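PDB 5TXE: lasso peptide isopeptidase AtxE2 from Asticcacaulis excentricus, which hydrolyses the isopeptide bond that closes the lasso peptides astexin-2 and astexin-3, converting these threaded substrates into linear peptides. Local coordinates for residues A[73-78]-A[82-87]; A[108-113]-A[639-644]; A[448-453]-A[644-649]; A[631-636]-A[650-655]. The protein carries 1 engineered substitution. All coordinates share one frame; numbering follows the deposited sequence.

How the interactions relate
From the N terminus, interaction 1 comes first and closes a short beta hairpin between strands 69-78 and 83-92. The other three contacts open later, at residues 108-113, 448-453 and 631-636, and all close in order on residues 639-655, which run into and along helix 643-662. Because they open and close in the same order, interactions 2, 3 and 4 cross one another and none is nested. Interaction 2 spans over 500 residues to join the N-terminal part of the chain to the hydrolase domain, while interactions 3 and 4 hold the helix within that domain. Interaction 1 touches interactions 2 and 3 through Asn82, whose OD1 accepts a probable hydrogen bond from Ala644 N; it does not touch interaction 4.

Interaction 1 of 4, residues A[73-78]-A[82-87]; sequences QVRQAD and NLNVFR
Val74 and Arg87 face each other near the open end of an antiparallel beta hairpin, and Asp78 and Leu83 near its turn. Val74 N donates to Arg87 O at 2.8 Å and the reverse bond completes the pair; Gln76 and Val85 are joined in the same way. At the turn, Asn82 and Leu83 both face Asp78, a G1 beta bulge. Asn82 has the positive phi (61°) that asparagine tolerates well, and its side-chain OD1 and ND2 bond to Ala644 N and Gln642 OE1, beside the hydrolase helix.

The closely packed face carries Gln73, Arg75, Ala77, Asn84 and Phe86. The buried Phe86 ring takes the flat amide of Gln73 and the aliphatic part of Arg75 obliquely, with Gln73 CD 3.5 Å from Phe86 CD1 and Arg75 CD 3.4 Å from Phe86 CE1. Arginine suits this place because its methylenes pack on the ring while its charged end goes on to a polar partner. The small Ala77 lets the amide of Asn84 lie close, its CB 3.5 Å from Asn84 OD1.

The other face is loose toward the turn, where Val85 and Leu83 are exposed and the side-chain end of Leu83 leads away from the opposite strand. At the far end Arg87 lays one face of its guanidinium over Val74 CB, while NH1 forms a salt bridge with Asp101 and NH2 bonds to Tyr388 OH.

On the packed face, extended through chi2 and bent at chi3 (65°), Arg75 brings NH1 to 2.9 Å from Asn84 OD1, which lies in the guanidinium plane.

Interaction 2 of 4, residues A[108-113]-A[639-644]; sequences YLFWTI and VKWQPA
Phe110 drives the edge of its ring into the face of the Trp641 indole. The planes stand 82° apart, the centroids of the phenyl and the five-membered ring lie 4.9 Å apart, and Phe110 CZ is 3.7 Å from Trp641 CD1. Tyr108 meets the same tryptophan differently: Trp641 CB sits over one face of the phenol, 3.9 Å from the ring centroid, in a CH-pi contact. Tyr108 CB in turn approaches Trp641 CE3 at 3.8 Å, so the two side chains run alongside in opposing senses. With chi1 at 68°, Trp641 CG sits between the backbone N and the carbonyl carbon, which turns the indole so that one face meets the edge of Phe110 and CE3 lies by Tyr108 CB.

The three residues form an aromatic cluster linking the loop after strand 100-104 to the segment that leads from His638, the probable histidine of the catalytic triad, into helix 643-662 of the alpha/beta hydrolase domain. Broad, flat side chains suit such an interface, offering both faces and edges to their neighbours.

In the next shell, Gln642 CG lies 3.5 Å above the indole plane, on the face opposite Phe110. Trp641 NE1 donates to Asn635 O and its backbone N to Glu636 OE1; the first bond holds the rim of the indole, the second the backbone that carries it. Tyr108 OH bonds to Gly125 O. Farther along the loop, Trp111 and Ile113 pack on apolar side chains of the bound peptide, as does Val639.

Interaction 3 of 4, residues A[448-453]-A[644-649]; sequences TGDENP and AHRLAV
Arg646 reaches from helix 643-662 into the loop 448-453 and ends among the backbone carbonyls of Gly449 and Asp450. From CB the chain runs outward with CG anti to the backbone N (chi1 171°), which sends it off the helix and toward the loop. CD comes within 3.4 Å of Asp450 OD2. A bend at chi3 then turns NE onto Asp450 O, forming a nearly straight bond of 2.7 Å (170° at the hydrogen) that lies in both the guanidinium and the carbonyl plane. NH2 donates to Gly449 O at 3.2 Å and also bonds to Lys640 O. Asp450 OD2 adds charge alone, lying well outside the guanidinium plane 3.3 Å from NE, while OD1 bonds to Tyr650 OH. A leucine in place of Arg646 would probably leave the buried carbonyl of Asp450 without its donor and its carboxylate without this positive neighbour.

One helical turn on, the compact Val649 sets CG1 3.4 Å from Glu451 O and against the carboxylate of Glu451, whose OE1 forms a salt bridge with Lys640. Gly449 suits its place because its phi is positive.

The loop belongs to the surroundings of a serine-hydrolase active site of the prolyl oligopeptidase type: the side-chain positions of Gly449 and Ala527, the engineered substitute for the nucleophile, are about 7 Å apart, and Thr448 OG1 bonds to the backbone N of Tyr438, which stabilises the alkoxide intermediate.

Interaction 4 of 4, residues A[631-636]-A[650-655]; sequences IIYPNE and YNRTID
The backbones of Ile631 and Arg652 keep well apart, with CA atoms 10.0 Å from each other, so strand 628-633 and helix 643-662 meet here only through their side chains. Arg652 leaves the helix with CG anti to its own backbone N (chi1 -168°) and turns at chi3, which brings the guanidinium up to Ile631 and Tyr633. Ile631 lies over one face of that group: its CG2 is 3.8 Å from Arg652 NH1, and CD1 is equally far from Arg652 NE. The branched, apolar isoleucine thus packs against a flat cation without competing for its N-H groups.

This is the edge strand of the hydrolase sheet meeting the helix that follows it, the two being joined by the loop that carries His638, probably the triad histidine, as in other alpha/beta hydrolases. At the guanidinium edge, in its plane, Tyr633 OH stands 2.7 Å from Arg652 NH1, while ring and guanidinium planes are 68° apart. Both groups bond to Gln605 OE1, on the neighbouring strand. A methionine replacing Arg652 would probably leave that oxygen with one donor fewer and remove the flat face on which Ile631 rests. The Arg652 side chain also touches Gln674 and Trp678 of helix 672-684.

Interaction 1 of 4, residues A[73-78]-A[82-87]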
# COMPACT_ATOMS: atom_id res chain seq x y z
N GLN A 73 8.76 -13.71 5.95
CA GLN A 73 7.47 -14.37 5.77
C GLN A 73 6.97 -14.30 4.37
O GLN A 73 7.04 -13.26 3.71
CB GLN A 73 6.42 -13.76 6.68
CG GLN A 73 5.11 -14.51 6.69
CD GLN A 73 4.03 -13.65 7.32
OE1 GLN A 73 3.48 -13.95 8.43
NE2 GLN A 73 3.76 -12.50 6.65
N VAL A 74 6.49 -15.45 3.89
CA VAL A 74 5.88 -15.59 2.56
C VAL A 74 4.40 -15.84 2.73
O VAL A 74 3.99 -16.58 3.62
CB VAL A 74 6.48 -16.74 1.70
CG1 VAL A 74 5.75 -16.84 0.38
CG2 VAL A 74 7.95 -16.45 1.36
N ARG A 75 3.60 -15.17 1.92
CA ARG A 75 2.17 -15.29 1.97
C ARG A 75 1.74 -15.73 0.59
O ARG A 75 2.16 -15.17 -0.43
CB ARG A 75 1.52 -13.93 2.24
CG ARG A 75 0.01 -13.97 2.18
CD ARG A 75 -0.61 -12.61 2.48
NE ARG A 75 -0.29 -11.60 1.49
CZ ARG A 75 -0.79 -11.55 0.26
NH1 ARG A 75 -1.69 -12.42 -0.17
NH2 ARG A 75 -0.39 -10.59 -0.55
N GLN A 76 0.89 -16.72 0.58
CA GLN A 76 0.33 -17.16 -0.66
C GLN A 76 -1.18 -17.45 -0.58
O GLN A 76 -1.66 -18.22 0.24
CB GLN A 76 1.05 -18.39 -1.16
CG GLN A 76 0.65 -18.69 -2.62
CD GLN A 76 1.64 -19.55 -3.34
OE1 GLN A 76 2.75 -19.83 -2.85
NE2 GLN A 76 1.24 -19.99 -4.49
N ALA A 77 -1.90 -16.85 -1.50
CA ALA A 77 -3.37 -16.85 -1.43
C ALA A 77 -3.94 -18.03 -2.19
O ALA A 77 -3.48 -18.36 -3.29
CB ALA A 77 -3.90 -15.54 -2.02
N ASP A 78 -5.00 -18.60 -1.63
CA ASP A 78 -5.69 -19.73 -2.25
C ASP A 78 -7.16 -19.40 -2.30
O ASP A 78 -7.82 -19.39 -1.27
CB ASP A 78 -5.47 -21.01 -1.45
CG ASP A 78 -6.20 -22.24 -2.08
OD1 ASP A 78 -6.97 -22.10 -3.07
OD2 ASP A 78 -5.97 -23.36 -1.60
N ASN A 82 -10.14 -20.15 0.08
CA ASN A 82 -10.40 -18.77 0.56
C ASN A 82 -9.58 -18.42 1.78
O ASN A 82 -10.06 -17.86 2.73
CB ASN A 82 -11.88 -18.46 0.79
CG ASN A 82 -12.11 -16.96 1.00
OD1 ASN A 82 -11.40 -16.14 0.42
ND2 ASN A 82 -13.06 -16.60 1.86
N LEU A 83 -8.32 -18.79 1.72
CA LEU A 83 -7.36 -18.59 2.80
C LEU A 83 -5.99 -18.28 2.27
O LEU A 83 -5.55 -18.86 1.27
CB LEU A 83 -7.23 -19.86 3.64
CG LEU A 83 -8.35 -20.18 4.63
CD1 LEU A 83 -8.14 -21.59 5.25
CD2 LEU A 83 -8.50 -19.15 5.75
N ASN A 84 -5.36 -17.29 2.89
CA ASN A 84 -3.93 -17.12 2.78
C ASN A 84 -3.20 -18.16 3.60
O ASN A 84 -3.62 -18.54 4.68
CB ASN A 84 -3.55 -15.74 3.28
CG ASN A 84 -3.88 -14.66 2.25
OD1 ASN A 84 -3.17 -14.50 1.27
ND2 ASN A 84 -4.97 -13.96 2.45
N VAL A 85 -2.10 -18.63 3.05
CA VAL A 85 -1.19 -19.52 3.73
C VAL A 85 0.12 -18.76 3.99
O VAL A 85 0.71 -18.24 3.05
CB VAL A 85 -0.86 -20.74 2.84
CG1 VAL A 85 0.09 -21.68 3.57
CG2 VAL A 85 -2.17 -21.48 2.53
N PHE A 86 0.51 -18.67 5.25
CA PHE A 86 1.74 -17.99 5.63
C PHE A 86 2.85 -18.99 6.00
O PHE A 86 2.58 -19.99 6.62
CB PHE A 86 1.48 -17.06 6.81
CG PHE A 86 0.56 -15.94 6.49
CD1 PHE A 86 1.05 -14.78 5.93
CD2 PHE A 86 -0.80 -16.04 6.73
CE1 PHE A 86 0.23 -13.73 5.62
CE2 PHE A 86 -1.63 -14.98 6.43
CZ PHE A 86 -1.10 -13.83 5.87
N ARG A 87 4.09 -18.67 5.64
CA ARG A 87 5.28 -19.49 5.98
C ARG A 87 6.38 -18.54 6.46
O ARG A 87 6.62 -17.50 5.81
CB ARG A 87 5.92 -20.20 4.77
CG ARG A 87 5.05 -20.80 3.75
CD ARG A 87 5.86 -21.52 2.70
NE ARG A 87 5.91 -20.86 1.40
CZ ARG A 87 7.02 -20.68 0.71
NH1 ARG A 87 8.21 -21.06 1.21
NH2 ARG A 87 6.98 -20.12 -0.48

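Interaction 2 of 4, residues A[108-113]-A[639-644]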
# COMPACT_ATOMS: atom_id res chain seq x y z
N TYR A 108 -4.49 -14.14 8.74
CA TYR A 108 -4.15 -12.85 8.17
C TYR A 108 -4.24 -11.84 9.27
O TYR A 108 -5.29 -11.61 9.81
CB TYR A 108 -5.07 -12.53 7.01
CG TYR A 108 -4.74 -11.35 6.15
CD1 TYR A 108 -5.06 -10.07 6.56
CD2 TYR A 108 -4.26 -11.52 4.88
CE1 TYR A 108 -4.85 -8.99 5.75
CE2 TYR A 108 -4.02 -10.42 4.04
CZ TYR A 108 -4.31 -9.15 4.47
OH TYR A 108 -4.10 -8.01 3.71
N LEU A 109 -3.09 -11.26 9.62
CA LEU A 109 -2.96 -10.34 10.73
C LEU A 109 -3.00 -8.89 10.21
O LEU A 109 -2.11 -8.45 9.48
CB LEU A 109 -1.66 -10.63 11.47
CG LEU A 109 -1.52 -10.15 12.90
CD1 LEU A 109 -0.19 -10.58 13.48
CD2 LEU A 109 -1.64 -8.64 13.05
N PHE A 110 -4.05 -8.17 10.56
CA PHE A 110 -4.23 -6.85 10.00
C PHE A 110 -3.23 -5.84 10.58
O PHE A 110 -2.96 -5.84 11.76
CB PHE A 110 -5.64 -6.35 10.27
CG PHE A 110 -6.68 -7.06 9.47
CD1 PHE A 110 -6.70 -6.97 8.09
CD2 PHE A 110 -7.67 -7.82 10.10
CE1 PHE A 110 -7.64 -7.65 7.32
CE2 PHE A 110 -8.62 -8.51 9.35
CZ PHE A 110 -8.58 -8.42 7.95
N TRP A 111 -2.76 -4.94 9.73
CA TRP A 111 -2.00 -3.80 10.20
C TRP A 111 -2.97 -2.80 10.77
O TRP A 111 -3.84 -2.33 10.05
CB TRP A 111 -1.27 -3.19 8.99
CG TRP A 111 -0.25 -2.12 9.30
CD1 TRP A 111 0.02 -1.54 10.52
CD2 TRP A 111 0.63 -1.49 8.36
NE1 TRP A 111 1.01 -0.59 10.37
CE2 TRP A 111 1.39 -0.55 9.05
CE3 TRP A 111 0.83 -1.64 6.97
CZ2 TRP A 111 2.40 0.18 8.43
CZ3 TRP A 111 1.80 -0.87 6.35
CH2 TRP A 111 2.57 0.03 7.09
N THR A 112 -2.88 -2.50 12.05
CA THR A 112 -3.76 -1.51 12.66
C THR A 112 -2.94 -0.51 13.39
O THR A 112 -1.85 -0.82 13.84
CB THR A 112 -4.79 -2.12 13.69
OG1 THR A 112 -4.14 -2.81 14.75
CG2 THR A 112 -5.76 -3.05 12.98
N ILE A 113 -3.44 0.71 13.49
CA ILE A 113 -2.79 1.79 14.25
C ILE A 113 -3.83 2.69 14.92
O ILE A 113 -5.02 2.69 14.53
CB ILE A 113 -1.94 2.73 13.33
CG1 ILE A 113 -2.80 3.35 12.22
CG2 ILE A 113 -0.75 2.01 12.71
CD1 ILE A 113 -2.15 4.60 11.58
N VAL A 639 -9.24 -2.10 1.82
CA VAL A 639 -8.51 -3.01 0.91
C VAL A 639 -8.93 -4.46 1.24
O VAL A 639 -8.99 -4.84 2.42
CB VAL A 639 -7.01 -2.83 1.16
CG1 VAL A 639 -6.19 -3.91 0.50
CG2 VAL A 639 -6.58 -1.45 0.65
N LYS A 640 -9.21 -5.28 0.22
CA LYS A 640 -9.81 -6.58 0.45
C LYS A 640 -8.75 -7.59 0.77
O LYS A 640 -7.66 -7.45 0.32
CB LYS A 640 -10.67 -7.04 -0.71
CG LYS A 640 -11.87 -6.15 -0.94
CD LYS A 640 -12.63 -6.57 -2.18
CE LYS A 640 -13.86 -5.70 -2.42
NZ LYS A 640 -13.51 -4.35 -2.96
N TRP A 641 -9.08 -8.56 1.62
CA TRP A 641 -8.08 -9.49 2.14
C TRP A 641 -8.39 -10.94 1.80
O TRP A 641 -7.49 -11.80 1.83
CB TRP A 641 -7.96 -9.28 3.65
CG TRP A 641 -9.13 -9.67 4.45
CD1 TRP A 641 -10.24 -8.94 4.65
CD2 TRP A 641 -9.29 -10.89 5.25
NE1 TRP A 641 -11.12 -9.64 5.49
CE2 TRP A 641 -10.55 -10.84 5.84
CE3 TRP A 641 -8.49 -12.02 5.48
CZ2 TRP A 641 -11.03 -11.85 6.68
CZ3 TRP A 641 -8.98 -13.03 6.30
CH2 TRP A 641 -10.24 -12.93 6.90
N GLN A 642 -9.66 -11.26 1.46
CA GLN A 642 -10.03 -12.67 1.27
C GLN A 642 -9.80 -13.09 -0.18
O GLN A 642 -10.28 -12.45 -1.10
CB GLN A 642 -11.48 -12.95 1.68
CG GLN A 642 -11.81 -12.57 3.11
CD GLN A 642 -13.21 -13.00 3.52
OE1 GLN A 642 -13.67 -14.07 3.19
NE2 GLN A 642 -13.89 -12.14 4.21
N PRO A 643 -8.98 -14.12 -0.39
CA PRO A 643 -8.59 -14.47 -1.74
C PRO A 643 -9.74 -14.77 -2.69
O PRO A 643 -9.65 -14.40 -3.88
CB PRO A 643 -7.74 -15.71 -1.55
CG PRO A 643 -7.15 -15.52 -0.17
CD PRO A 643 -8.27 -14.93 0.62
N ALA A 644 -10.80 -15.43 -2.22
CA ALA A 644 -11.94 -15.72 -3.11
C ALA A 644 -12.57 -14.42 -3.55
O ALA A 644 -13.00 -14.27 -4.70
CB ALA A 644 -12.96 -16.60 -2.42

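Interaction 3 of 4, residues A[448-453]-A[644-649]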
# COMPACT_ATOMS: atom_id res chain seq x y z
N THR A 448 -3.44 0.09 -6.96
CA THR A 448 -3.51 0.34 -5.53
C THR A 448 -4.60 -0.50 -4.94
O THR A 448 -5.72 -0.57 -5.46
CB THR A 448 -3.80 1.82 -5.25
OG1 THR A 448 -2.77 2.59 -5.87
CG2 THR A 448 -3.79 2.08 -3.80
N GLY A 449 -4.27 -1.18 -3.86
CA GLY A 449 -5.22 -2.08 -3.20
C GLY A 449 -5.42 -3.43 -3.83
O GLY A 449 -6.20 -4.23 -3.36
N ASP A 450 -4.70 -3.69 -4.89
CA ASP A 450 -4.77 -4.95 -5.61
C ASP A 450 -6.21 -5.35 -6.00
O ASP A 450 -6.72 -6.39 -5.58
CB ASP A 450 -4.05 -6.09 -4.82
CG ASP A 450 -3.90 -7.38 -5.68
OD1 ASP A 450 -4.37 -7.34 -6.86
OD2 ASP A 450 -3.41 -8.42 -5.15
N GLU A 451 -6.84 -4.51 -6.81
CA GLU A 451 -8.25 -4.66 -7.16
C GLU A 451 -8.46 -4.85 -8.66
O GLU A 451 -9.52 -5.31 -9.08
CB GLU A 451 -8.98 -3.33 -6.92
CG GLU A 451 -9.73 -3.07 -5.68
CD GLU A 451 -10.83 -4.08 -5.29
OE1 GLU A 451 -12.11 -3.82 -5.43
OE2 GLU A 451 -10.35 -5.07 -4.69
N ASN A 452 -7.54 -4.34 -9.47
CA ASN A 452 -7.78 -4.28 -10.91
C ASN A 452 -6.65 -4.93 -11.64
O ASN A 452 -5.56 -4.38 -11.69
CB ASN A 452 -7.95 -2.83 -11.34
CG ASN A 452 -9.22 -2.21 -10.75
OD1 ASN A 452 -10.31 -2.44 -11.26
ND2 ASN A 452 -9.08 -1.46 -9.64
N PRO A 453 -6.90 -6.11 -12.22
CA PRO A 453 -5.81 -7.04 -12.59
C PRO A 453 -5.11 -6.71 -13.95
O PRO A 453 -5.69 -6.90 -15.03
CB PRO A 453 -6.54 -8.36 -12.67
CG PRO A 453 -7.88 -8.01 -13.11
CD PRO A 453 -8.22 -6.68 -12.52
N ALA A 644 -10.80 -15.43 -2.22
CA ALA A 644 -11.94 -15.72 -3.11
C ALA A 644 -12.57 -14.42 -3.55
O ALA A 644 -13.00 -14.27 -4.70
CB ALA A 644 -12.96 -16.60 -2.42
N HIS A 645 -12.62 -13.48 -2.64
CA HIS A 645 -13.20 -12.19 -2.99
C HIS A 645 -12.38 -11.49 -4.06
O HIS A 645 -12.94 -10.88 -4.99
CB HIS A 645 -13.29 -11.29 -1.79
CG HIS A 645 -14.29 -11.72 -0.79
ND1 HIS A 645 -14.36 -11.16 0.47
CD2 HIS A 645 -15.28 -12.63 -0.86
CE1 HIS A 645 -15.35 -11.72 1.13
NE2 HIS A 645 -15.89 -12.65 0.37
N ARG A 646 -11.07 -11.47 -3.87
CA ARG A 646 -10.19 -10.78 -4.82
C ARG A 646 -10.34 -11.39 -6.18
O ARG A 646 -10.46 -10.68 -7.17
CB ARG A 646 -8.75 -10.85 -4.36
CG ARG A 646 -7.70 -10.34 -5.39
CD ARG A 646 -6.37 -9.97 -4.71
NE ARG A 646 -6.49 -8.66 -4.07
CZ ARG A 646 -6.62 -8.44 -2.76
NH1 ARG A 646 -6.53 -9.44 -1.85
NH2 ARG A 646 -6.83 -7.20 -2.36
N LEU A 647 -10.37 -12.72 -6.26
CA LEU A 647 -10.52 -13.36 -7.54
C LEU A 647 -11.82 -13.00 -8.21
O LEU A 647 -11.88 -12.81 -9.42
CB LEU A 647 -10.38 -14.88 -7.38
CG LEU A 647 -10.57 -15.67 -8.68
CD1 LEU A 647 -9.57 -15.25 -9.72
CD2 LEU A 647 -10.43 -17.19 -8.46
N ALA A 648 -12.89 -12.91 -7.42
CA ALA A 648 -14.20 -12.59 -7.93
C ALA A 648 -14.25 -11.14 -8.39
O ALA A 648 -14.83 -10.84 -9.39
CB ALA A 648 -15.21 -12.83 -6.85
N VAL A 649 -13.57 -10.26 -7.69
CA VAL A 649 -13.43 -8.88 -8.11
C VAL A 649 -12.69 -8.78 -9.48
O VAL A 649 -13.17 -8.15 -10.41
CB VAL A 649 -12.69 -8.08 -7.05
CG1 VAL A 649 -12.30 -6.68 -7.57
CG2 VAL A 649 -13.59 -7.90 -5.85

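Interaction 4 of 4, residues A[631-636]-A[650-655]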
# COMPACT_ATOMS: atom_id res chain seq x y z
N ILE A 631 -21.95 -4.20 -5.76
CA ILE A 631 -21.69 -5.52 -5.29
C ILE A 631 -21.20 -5.36 -3.89
O ILE A 631 -20.41 -4.49 -3.63
CB ILE A 631 -20.59 -6.23 -6.06
CG1 ILE A 631 -20.85 -6.21 -7.57
CG2 ILE A 631 -20.41 -7.68 -5.62
CD1 ILE A 631 -22.10 -7.00 -8.07
N ILE A 632 -21.65 -6.22 -2.98
CA ILE A 632 -21.20 -6.14 -1.60
C ILE A 632 -20.46 -7.39 -1.19
O ILE A 632 -20.97 -8.49 -1.42
CB ILE A 632 -22.45 -5.94 -0.71
CG1 ILE A 632 -23.06 -4.60 -1.05
CG2 ILE A 632 -22.09 -5.98 0.80
CD1 ILE A 632 -24.48 -4.57 -0.67
N TYR A 633 -19.32 -7.25 -0.52
CA TYR A 633 -18.56 -8.40 -0.00
C TYR A 633 -18.55 -8.43 1.51
O TYR A 633 -18.18 -7.43 2.16
CB TYR A 633 -17.10 -8.31 -0.53
CG TYR A 633 -16.95 -8.49 -2.04
CD1 TYR A 633 -17.12 -7.44 -2.93
CD2 TYR A 633 -16.65 -9.69 -2.55
CE1 TYR A 633 -17.01 -7.61 -4.29
CE2 TYR A 633 -16.55 -9.88 -3.92
CZ TYR A 633 -16.72 -8.84 -4.78
OH TYR A 633 -16.54 -9.10 -6.15
N PRO A 634 -18.87 -9.59 2.12
CA PRO A 634 -18.94 -9.65 3.57
C PRO A 634 -17.61 -9.73 4.28
O PRO A 634 -16.64 -10.33 3.77
CB PRO A 634 -19.72 -10.93 3.83
CG PRO A 634 -19.36 -11.80 2.64
CD PRO A 634 -19.25 -10.85 1.49
N ASN A 635 -17.58 -9.15 5.49
CA ASN A 635 -16.40 -9.15 6.33
C ASN A 635 -15.12 -8.70 5.55
O ASN A 635 -14.08 -9.37 5.59
CB ASN A 635 -16.21 -10.54 6.94
CG ASN A 635 -15.14 -10.53 8.02
OD1 ASN A 635 -14.85 -9.49 8.58
ND2 ASN A 635 -14.48 -11.64 8.25
N GLU A 636 -15.20 -7.54 4.89
CA GLU A 636 -14.12 -7.03 4.13
C GLU A 636 -13.78 -5.63 4.59
O GLU A 636 -14.46 -5.06 5.40
CB GLU A 636 -14.46 -6.98 2.67
CG GLU A 636 -14.25 -8.29 1.95
CD GLU A 636 -12.78 -8.67 1.86
OE1 GLU A 636 -11.94 -7.88 2.33
OE2 GLU A 636 -12.48 -9.79 1.35
N TYR A 650 -11.52 -9.42 -9.56
CA TYR A 650 -10.76 -9.52 -10.81
C TYR A 650 -11.65 -9.95 -11.96
O TYR A 650 -11.69 -9.30 -13.01
CB TYR A 650 -9.66 -10.56 -10.72
CG TYR A 650 -8.41 -10.22 -9.93
CD1 TYR A 650 -8.16 -8.95 -9.39
CD2 TYR A 650 -7.43 -11.19 -9.75
CE1 TYR A 650 -6.99 -8.69 -8.65
CE2 TYR A 650 -6.25 -10.92 -9.07
CZ TYR A 650 -6.02 -9.68 -8.54
OH TYR A 650 -4.82 -9.50 -7.93
N ASN A 651 -12.39 -11.03 -11.76
CA ASN A 651 -13.17 -11.61 -12.87
C ASN A 651 -14.35 -10.76 -13.28
O ASN A 651 -14.64 -10.64 -14.46
CB ASN A 651 -13.68 -12.98 -12.50
CG ASN A 651 -12.61 -14.03 -12.65
OD1 ASN A 651 -11.83 -13.98 -13.57
ND2 ASN A 651 -12.59 -14.99 -11.78
N ARG A 652 -15.04 -10.16 -12.31
CA ARG A 652 -16.15 -9.35 -12.66
C ARG A 652 -15.68 -8.04 -13.33
O ARG A 652 -16.39 -7.46 -14.16
CB ARG A 652 -16.99 -9.06 -11.42
CG ARG A 652 -18.34 -8.44 -11.77
CD ARG A 652 -19.12 -8.14 -10.49
NE ARG A 652 -19.77 -9.32 -9.90
CZ ARG A 652 -19.36 -9.95 -8.81
NH1 ARG A 652 -18.30 -9.59 -8.19
NH2 ARG A 652 -20.03 -11.00 -8.36
N THR A 653 -14.55 -7.52 -12.90
CA THR A 653 -14.08 -6.31 -13.48
C THR A 653 -13.64 -6.54 -14.94
O THR A 653 -13.94 -5.72 -15.80
CB THR A 653 -12.92 -5.76 -12.67
OG1 THR A 653 -13.47 -5.13 -11.52
CG2 THR A 653 -12.16 -4.71 -13.46
N ILE A 654 -13.01 -7.68 -15.23
CA ILE A 654 -12.71 -8.04 -16.62
C ILE A 654 -13.99 -8.23 -17.40
O ILE A 654 -14.11 -7.72 -18.52
CB ILE A 654 -11.84 -9.29 -16.69
CG1 ILE A 654 -10.46 -8.95 -16.19
CG2 ILE A 654 -11.70 -9.81 -18.11
CD1 ILE A 654 -9.61 -10.16 -15.89
N ASP A 655 -14.96 -8.93 -16.84
CA ASP A 655 -16.18 -9.16 -17.57
C ASP A 655 -16.85 -7.81 -17.88
O ASP A 655 -17.46 -7.62 -18.93
CB ASP A 655 -17.19 -9.98 -16.76
CG ASP A 655 -16.78 -11.44 -16.55
OD1 ASP A 655 -15.81 -11.91 -17.16
OD2 ASP A 655 -17.44 -12.12 -15.72